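Long-range contacts in unconventional myosin IB (Entamoeba histolytica, PDB 5XGG), which probably works as an actin-based motor, with a C-terminal SH3 domain, the fragment crystallised here, expected to recognise proline-rich ligands: residues 4-9 and 26-31; 11-16 and 52-57. All coordinates share one frame; numbering follows the deposited sequence.

Interaction 1: 4-9 and 26-31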
ATOM      1  N   LEU A   4      -7.802  -1.642  -8.789  1.00 11.63           N
ATOM      2  CA  LEU A   4      -7.113  -0.595  -8.041  1.00 10.64           C
ATOM      3  C   LEU A   4      -5.635  -0.925  -8.069  1.00 10.37           C
ATOM      4  O   LEU A   4      -5.252  -2.030  -8.276  1.00 11.31           O
ATOM      5  CB  LEU A   4      -7.594  -0.600  -6.596  1.00 11.28           C
ATOM      6  CG  LEU A   4      -9.022  -0.149  -6.325  1.00 11.37           C
ATOM      7  CD1 LEU A   4      -9.431  -0.387  -4.859  1.00 12.74           C
ATOM      8  CD2 LEU A   4      -9.135   1.314  -6.551  1.00 13.88           C
ATOM      9  N   PRO A   5      -4.757   0.082  -7.867  1.00 10.32           N
ATOM     10  CA  PRO A   5      -3.316  -0.236  -7.763  1.00  9.58           C
ATOM     11  C   PRO A   5      -2.983  -1.106  -6.553  1.00 10.12           C
ATOM     12  O   PRO A   5      -3.685  -0.950  -5.538  1.00  9.73           O
ATOM     13  CB  PRO A   5      -2.705   1.112  -7.610  1.00 10.12           C
ATOM     14  CG  PRO A   5      -3.760   2.119  -7.961  1.00 10.52           C
ATOM     15  CD  PRO A   5      -5.051   1.492  -7.616  1.00  9.95           C
ATOM     16  N   GLN A   6      -1.999  -1.991  -6.661  1.00  8.86           N
ATOM     17  CA  GLN A   6      -1.571  -2.770  -5.517  1.00  9.69           C
ATOM     18  C   GLN A   6      -0.087  -2.667  -5.416  1.00  9.87           C
ATOM     19  O   GLN A   6       0.583  -2.399  -6.460  1.00 10.06           O
ATOM     20  CB  GLN A   6      -1.962  -4.176  -5.640  1.00 11.55           C
ATOM     21  CG  GLN A   6      -3.519  -4.368  -5.453  1.00 12.89           C
ATOM     22  CD  GLN A   6      -3.830  -5.818  -5.383  1.00 13.71           C
ATOM     23  OE1 GLN A   6      -3.325  -6.545  -6.249  1.00 19.38           O
ATOM     24  NE2 GLN A   6      -4.607  -6.269  -4.427  1.00 14.37           N
ATOM     25  N   VAL A   7       0.408  -2.735  -4.194  1.00  9.13           N
ATOM     26  CA  VAL A   7       1.821  -2.557  -3.921  1.00  8.65           C
ATOM     27  C   VAL A   7       2.236  -3.685  -3.011  1.00  8.33           C
ATOM     28  O   VAL A   7       1.441  -4.298  -2.281  1.00  7.99           O
ATOM     29  CB  VAL A   7       2.178  -1.193  -3.239  1.00  8.98           C
ATOM     30  CG1 VAL A   7       1.737   0.009  -4.091  1.00  9.37           C
ATOM     31  CG2 VAL A   7       1.608  -1.080  -1.824  1.00  9.47           C
ATOM     32  N   LYS A   8       3.516  -4.014  -3.081  1.00  9.81           N
ATOM     33  CA  LYS A   8       4.123  -5.000  -2.152  1.00  9.07           C
ATOM     34  C   LYS A   8       5.121  -4.296  -1.237  1.00  8.28           C
ATOM     35  O   LYS A   8       5.972  -3.500  -1.713  1.00  8.52           O
ATOM     36  CB  LYS A   8       4.870  -6.040  -2.962  1.00 11.72           C
ATOM     37  CG  LYS A   8       5.427  -7.166  -2.138  1.00 15.04           C
ATOM     38  CD  LYS A   8       5.911  -8.218  -3.136  1.00 21.75           C
ATOM     39  CE  LYS A   8       6.755  -9.265  -2.506  1.00 26.35           C
ATOM     40  NZ  LYS A   8       6.853 -10.414  -3.473  1.00 30.17           N
ATOM     41  N   ALA A   9       4.977  -4.500   0.064  1.00  7.76           N
ATOM     42  CA  ALA A   9       5.877  -3.863   1.037  1.00  7.32           C
ATOM     43  C   ALA A   9       7.301  -4.449   0.870  1.00  7.17           C
ATOM     44  O   ALA A   9       7.486  -5.643   0.800  1.00  7.78           O
ATOM     45  CB  ALA A   9       5.381  -4.134   2.449  1.00  7.07           C
ATOM     46  N   GLY A  26       6.438  -7.871   2.389  1.00  9.00           N
ATOM     47  CA  GLY A  26       5.691  -8.764   1.563  1.00 10.17           C
ATOM     48  C   GLY A  26       4.208  -8.569   1.481  1.00 10.19           C
ATOM     49  O   GLY A  26       3.506  -9.239   0.587  1.00 10.17           O
ATOM     50  N   ASP A  27       3.686  -7.785   2.439  1.00  9.53           N
ATOM     51  CA  ASP A  27       2.265  -7.496   2.447  1.00  8.99           C
ATOM     52  C   ASP A  27       1.883  -6.859   1.163  1.00  9.16           C
ATOM     53  O   ASP A  27       2.591  -5.980   0.660  1.00  9.25           O
ATOM     54  CB  ASP A  27       1.836  -6.627   3.607  1.00  8.42           C
ATOM     55  CG  ASP A  27       1.763  -7.364   4.940  1.00  9.86           C
ATOM     56  OD1 ASP A  27       1.828  -8.639   5.011  1.00 11.08           O
ATOM     57  OD2 ASP A  27       1.601  -6.708   5.982  1.00 10.43           O
ATOM     58  N   ILE A  28       0.709  -7.299   0.625  1.00  9.35           N
ATOM     59  CA  ILE A  28       0.121  -6.755  -0.617  1.00  9.05           C
ATOM     60  C   ILE A  28      -1.003  -5.809  -0.214  1.00  7.14           C
ATOM     61  O   ILE A  28      -1.981  -6.243   0.435  1.00  8.82           O
ATOM     62  CB  ILE A  28      -0.472  -7.857  -1.591  1.00 10.30           C
ATOM     63  CG1 ILE A  28       0.550  -8.978  -1.867  1.00 13.49           C
ATOM     64  CG2 ILE A  28      -1.039  -7.238  -2.844  1.00 10.18           C
ATOM     65  CD1 ILE A  28       1.809  -8.534  -2.398  1.00 14.81           C
ATOM     66  N   ILE A  29      -0.769  -4.541  -0.432  1.00  6.82           N
ATOM     67  CA  ILE A  29      -1.617  -3.433   0.007  1.00  7.08           C
ATOM     68  C   ILE A  29      -2.308  -2.811  -1.224  1.00  7.38           C
ATOM     69  O   ILE A  29      -1.675  -2.507  -2.225  1.00  7.40           O
ATOM     70  CB  ILE A  29      -0.771  -2.388   0.796  1.00  7.20           C
ATOM     71  CG1 ILE A  29      -0.043  -3.128   1.888  1.00  7.51           C
ATOM     72  CG2 ILE A  29      -1.661  -1.278   1.287  1.00  7.29           C
ATOM     73  CD1 ILE A  29       0.994  -2.249   2.541  1.00  8.99           C
ATOM     74  N   THR A  30      -3.646  -2.649  -1.132  1.00  8.00           N
ATOM     75  CA  THR A  30      -4.444  -1.985  -2.156  1.00  8.13           C
ATOM     76  C   THR A  30      -4.469  -0.478  -1.951  1.00  7.58           C
ATOM     77  O   THR A  30      -4.666  -0.017  -0.851  1.00  8.21           O
ATOM     78  CB  THR A  30      -5.847  -2.617  -2.106  1.00  8.85           C
ATOM     79  OG1 THR A  30      -5.728  -4.047  -2.372  1.00 10.53           O
ATOM     80  CG2 THR A  30      -6.727  -1.960  -3.189  1.00 10.39           C
ATOM     81  N   ILE A  31      -4.326   0.322  -3.005  1.00  7.59           N
ATOM     82  CA  ILE A  31      -4.191   1.768  -2.907  1.00  8.02           C
ATOM     83  C   ILE A  31      -5.506   2.438  -3.275  1.00 10.00           C
ATOM     84  O   ILE A  31      -6.038   2.224  -4.368  1.00  8.95           O
ATOM     85  CB  ILE A  31      -3.021   2.295  -3.781  1.00  8.00           C
ATOM     86  CG1 ILE A  31      -1.767   1.529  -3.387  1.00  7.88           C
ATOM     87  CG2 ILE A  31      -2.927   3.800  -3.600  1.00  7.60           C
ATOM     88  CD1 ILE A  31      -1.294   1.649  -1.931  1.00  8.08           C
TER
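Val-7 and Ile-29 form the central hydrogen-bonded pair of two antiparallel strands, 6-9 and 28-35, in the small beta barrel of the SH3 domain. Val-7 N gives a hydrogen bond to Ile-29 O at 2.9 Å, and Ile-29 N returns one to Val-7 O. The pairing runs on beyond the start of each strand, to Pro-5 and to Asp-27 and Gly-26. Ile-31 N binds Pro-5 O, Ala-9 N binds Asp-27 O, and Gly-26 N closes the row on Ala-9 O at 2.9 Å.

The face carrying Val-7, Ile-29 and Ile-31 is buried. Val-7 CG1 meets Ile-31 CG1 at 3.9 Å, while Val-7 CG2 lies 3.8 Å from Ile-29 CB and also reaches Ile-31 CD1. Trp-39 of strand 38-43 also packs on Val-7 and Ile-31.

The other face carries Gln-6, Lys-8, Ile-28 and Thr-30. Gln-6 and Thr-30 lie side by side. Gln-6 NE2 donates to Thr-30 OG1 at 3.2 Å, almost straight at 174° and in the amide plane. Thr-30 OG1 sits anti to its own carbonyl carbon (chi1 -60°), which leaves CG2 to meet Leu-4 CD1 at 3.5 Å. The extended Lys-8 chain passes Ile-28, and Lys-8 CG lies 3.9 Å from Ile-28 CD1. One apolar face turned inward and one mixed face turned outward is typical of paired strands in an SH3 barrel.

Interaction 2: 11-16 and 52-57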
ATOM      1  N   TYR A  11       9.817  -3.096   3.061  1.00  8.43           N
ATOM      2  CA  TYR A  11      10.288  -3.105   4.469  1.00  8.68           C
ATOM      3  C   TYR A  11       9.020  -3.012   5.369  1.00 10.59           C
ATOM      4  O   TYR A  11       7.940  -2.526   4.884  1.00  9.34           O
ATOM      5  CB  TYR A  11      11.138  -1.876   4.701  1.00  9.12           C
ATOM      6  CG  TYR A  11      11.960  -1.501   3.531  1.00  9.66           C
ATOM      7  CD1 TYR A  11      13.121  -2.280   3.172  1.00  9.56           C
ATOM      8  CD2 TYR A  11      11.631  -0.366   2.714  1.00 10.09           C
ATOM      9  CE1 TYR A  11      13.842  -1.955   2.002  1.00 10.34           C
ATOM     10  CE2 TYR A  11      12.351  -0.062   1.604  1.00 11.07           C
ATOM     11  CZ  TYR A  11      13.446  -0.862   1.240  1.00 11.48           C
ATOM     12  OH  TYR A  11      14.128  -0.522   0.063  1.00 14.80           O
ATOM     13  N   PRO A  12       9.101  -3.452   6.642  1.00  9.97           N
ATOM     14  CA  PRO A  12       7.982  -3.287   7.492  1.00 11.18           C
ATOM     15  C   PRO A  12       7.841  -1.821   7.897  1.00 10.07           C
ATOM     16  O   PRO A  12       8.770  -1.093   7.844  1.00  9.79           O
ATOM     17  CB  PRO A  12       8.352  -4.173   8.734  1.00 12.18           C
ATOM     18  CG  PRO A  12       9.784  -4.041   8.854  1.00 12.42           C
ATOM     19  CD  PRO A  12      10.274  -3.980   7.413  1.00 13.07           C
ATOM     20  N   TYR A  13       6.665  -1.462   8.369  1.00  8.44           N
ATOM     21  CA  TYR A  13       6.383  -0.095   8.833  1.00  7.56           C
ATOM     22  C   TYR A  13       5.464  -0.184  10.001  1.00  7.51           C
ATOM     23  O   TYR A  13       4.449  -0.882   9.930  1.00  7.99           O
ATOM     24  CB  TYR A  13       5.753   0.726   7.722  1.00  7.73           C
ATOM     25  CG  TYR A  13       5.538   2.193   8.111  1.00  7.50           C
ATOM     26  CD1 TYR A  13       6.611   3.024   8.328  1.00  7.21           C
ATOM     27  CD2 TYR A  13       4.265   2.695   8.371  1.00  7.35           C
ATOM     28  CE1 TYR A  13       6.413   4.299   8.789  1.00  6.91           C
ATOM     29  CE2 TYR A  13       4.066   3.978   8.787  1.00  7.25           C
ATOM     30  CZ  TYR A  13       5.127   4.772   9.004  1.00  7.81           C
ATOM     31  OH  TYR A  13       5.030   6.091   9.461  1.00  9.72           O
ATOM     32  N   THR A  14       5.755   0.574  11.061  1.00  8.17           N
ATOM     33  CA  THR A  14       4.839   0.772  12.182  1.00  8.91           C
ATOM     34  C   THR A  14       4.219   2.121  12.141  1.00  8.60           C
ATOM     35  O   THR A  14       4.900   3.135  12.148  1.00  9.16           O
ATOM     36  CB  THR A  14       5.577   0.627  13.534  1.00  9.65           C
ATOM     37  OG1 THR A  14       6.129  -0.674  13.571  1.00 11.27           O
ATOM     38  CG2 THR A  14       4.665   0.790  14.664  1.00 10.82           C
ATOM     39  N   ALA A  15       2.914   2.150  12.035  1.00  9.30           N
ATOM     40  CA  ALA A  15       2.165   3.379  12.052  1.00 10.36           C
ATOM     41  C   ALA A  15       2.546   4.301  13.187  1.00 10.80           C
ATOM     42  O   ALA A  15       2.671   3.833  14.333  1.00 12.29           O
ATOM     43  CB  ALA A  15       0.682   3.067  12.134  1.00 11.42           C
ATOM     44  N   ALA A  16       2.670   5.577  12.855  1.00 11.85           N
ATOM     45  CA  ALA A  16       3.079   6.568  13.845  1.00 14.26           C
ATOM     46  C   ALA A  16       1.846   7.167  14.550  1.00 13.60           C
ATOM     47  O   ALA A  16       2.023   7.912  15.507  1.00 14.98           O
ATOM     48  CB  ALA A  16       3.882   7.686  13.209  1.00 14.72           C
ATOM     49  N   ASN A  52       4.964   5.804   0.612  1.00  7.41           N
ATOM     50  CA  ASN A  52       5.116   5.115  -0.639  1.00  9.45           C
ATOM     51  C   ASN A  52       6.522   4.613  -0.912  1.00  8.94           C
ATOM     52  O   ASN A  52       6.675   3.739  -1.676  1.00  9.82           O
ATOM     53  CB  ASN A  52       4.546   5.950  -1.812  1.00 10.82           C
ATOM     54  CG  ASN A  52       5.416   7.169  -2.186  1.00 14.69           C
ATOM     55  OD1 ASN A  52       6.606   7.177  -2.021  1.00 18.65           O
ATOM     56  ND2 ASN A  52       4.788   8.182  -2.762  1.00 16.28           N
ATOM     57  N   ASN A  53       7.560   5.184  -0.243  1.00  7.27           N
ATOM     58  CA  ASN A  53       8.906   4.677  -0.418  1.00  7.75           C
ATOM     59  C   ASN A  53       9.224   3.432   0.399  1.00  7.43           C
ATOM     60  O   ASN A  53      10.376   2.964   0.330  1.00  8.30           O
ATOM     61  CB  ASN A  53       9.893   5.807  -0.178  1.00  7.94           C
ATOM     62  CG  ASN A  53       9.854   6.402   1.246  1.00  7.86           C
ATOM     63  OD1 ASN A  53       9.108   5.977   2.089  1.00  7.55           O
ATOM     64  ND2 ASN A  53      10.647   7.470   1.465  1.00  7.57           N
ATOM     65  N   TYR A  54       8.192   2.812   1.042  1.00  6.79           N
ATOM     66  CA  TYR A  54       8.303   1.495   1.678  1.00  6.15           C
ATOM     67  C   TYR A  54       7.818   0.388   0.834  1.00  6.50           C
ATOM     68  O   TYR A  54       7.945  -0.765   1.176  1.00  5.89           O
ATOM     69  CB  TYR A  54       7.664   1.426   3.075  1.00  5.40           C
ATOM     70  CG  TYR A  54       8.448   2.028   4.165  1.00  5.68           C
ATOM     71  CD1 TYR A  54       8.804   3.386   4.155  1.00  5.52           C
ATOM     72  CD2 TYR A  54       8.751   1.299   5.326  1.00  5.39           C
ATOM     73  CE1 TYR A  54       9.499   3.926   5.242  1.00  6.11           C
ATOM     74  CE2 TYR A  54       9.526   1.826   6.359  1.00  5.87           C
ATOM     75  CZ  TYR A  54       9.827   3.151   6.340  1.00  6.27           C
ATOM     76  OH  TYR A  54      10.500   3.675   7.420  1.00  7.49           O
ATOM     77  N   VAL A  55       7.216   0.726  -0.297  1.00  7.02           N
ATOM     78  CA  VAL A  55       6.572  -0.265  -1.131  1.00  7.33           C
ATOM     79  C   VAL A  55       6.905  -0.107  -2.608  1.00  8.10           C
ATOM     80  O   VAL A  55       7.528   0.864  -2.998  1.00  8.46           O
ATOM     81  CB  VAL A  55       5.045  -0.118  -0.946  1.00  7.60           C
ATOM     82  CG1 VAL A  55       4.613  -0.141   0.536  1.00  6.89           C
ATOM     83  CG2 VAL A  55       4.489   1.118  -1.647  1.00  7.80           C
ATOM     84  N   LYS A  56       6.532  -1.129  -3.370  1.00  9.83           N
ATOM     85  CA  LYS A  56       6.726  -1.175  -4.840  1.00 11.79           C
ATOM     86  C   LYS A  56       5.465  -1.580  -5.510  1.00 11.26           C
ATOM     87  O   LYS A  56       4.889  -2.645  -5.202  1.00 11.20           O
ATOM     88  CB  LYS A  56       7.782  -2.177  -5.235  1.00 14.50           C
ATOM     89  CG  LYS A  56       8.261  -1.972  -6.683  1.00 21.25           C
ATOM     90  CD  LYS A  56       8.932  -3.233  -7.211  1.00 27.24           C
ATOM     91  CE  LYS A  56       9.843  -2.922  -8.404  1.00 33.42           C
ATOM     92  NZ  LYS A  56       9.845  -4.040  -9.392  1.00 38.72           N
ATOM     93  N   GLU A  57       5.055  -0.726  -6.436  1.00 11.34           N
ATOM     94  CA  GLU A  57       3.783  -0.928  -7.129  1.00 14.12           C
ATOM     95  C   GLU A  57       3.900  -2.158  -7.974  1.00 16.16           C
ATOM     96  O   GLU A  57       4.919  -2.374  -8.568  1.00 18.04           O
ATOM     97  CB  GLU A  57       3.381   0.343  -7.908  1.00 18.01           C
ATOM     98  CG  GLU A  57       1.892   0.308  -8.269  1.00 22.05           C
ATOM     99  CD  GLU A  57       1.480   1.501  -9.048  1.00 25.65           C
ATOM    100  OE1 GLU A  57       2.304   2.471  -9.239  1.00 29.97           O
ATOM    101  OE2 GLU A  57       0.304   1.425  -9.450  1.00 34.40           O
TER
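Tyr-11, Tyr-13 and Tyr-54 form an aromatic cluster between the chain after strand 6-9 and the 3-10 turn at residues 52-54. Both aromatic pairs are T-shaped, and Tyr-54 supplies the face in each. The edge of Tyr-13 points at it with centroids 5.1 Å apart and planes at 73°. Tyr-13 CG is anti to its backbone N (chi1 -175°), and CD1 stands over the Tyr-54 face near the rim, 3.7 Å from Tyr-54 CE2. The Tyr-11 pair is wider, with centroids 6.0 Å apart and planes at 83°. Here the beta carbon makes the nearest side-chain contact, Tyr-11 CB lying 4.0 Å from Tyr-54 CD2. Trp-38 packs on Tyr-13.

Carbonyl oxygens meet the ring edges. Pro-12 O lies in the plane of the Tyr-54 ring, 3.4 Å from Tyr-54 CE2. Asn-53 O lies in the plane of the Tyr-11 ring, 3.8 Å from Tyr-11 CE2. Both oxygens probably suit the weakly positive C-H rim, more so Pro-12 O, which is closer.

The Tyr-13 hydroxyl is hydrogen-bonded to Glu-20 OE1, and Tyr-54 shares a backbone hydrogen bond with Leu-10.

The two segments share no hydrogen bond. The contact thus rests on ring edges, ring faces and carbonyls, leaving a largely aromatic surface, consistent with the site where SH3 domains receive proline-rich ligands.

In the fold
Interaction 1 lies close to the centre of the chain and is partly buried, and interaction 2 lies at the surface. The first pairs strands 6-9 and 28-35 through regular backbone hydrogen bonds and has its buried side chains on one face. The second joins a loop to a 3-10 turn through aromatic contacts. Their segments alternate along the chain, and they meet in one sheet. Strand 6-9 lies between 28-35 and 55-57, and a probable hydrogen bond joins Lys-8 N to Lys-56 O. The loop after strand 6-9 and the turn before strand 55-57 thus carry the tyrosines, while the strands next to them pair in the sheet.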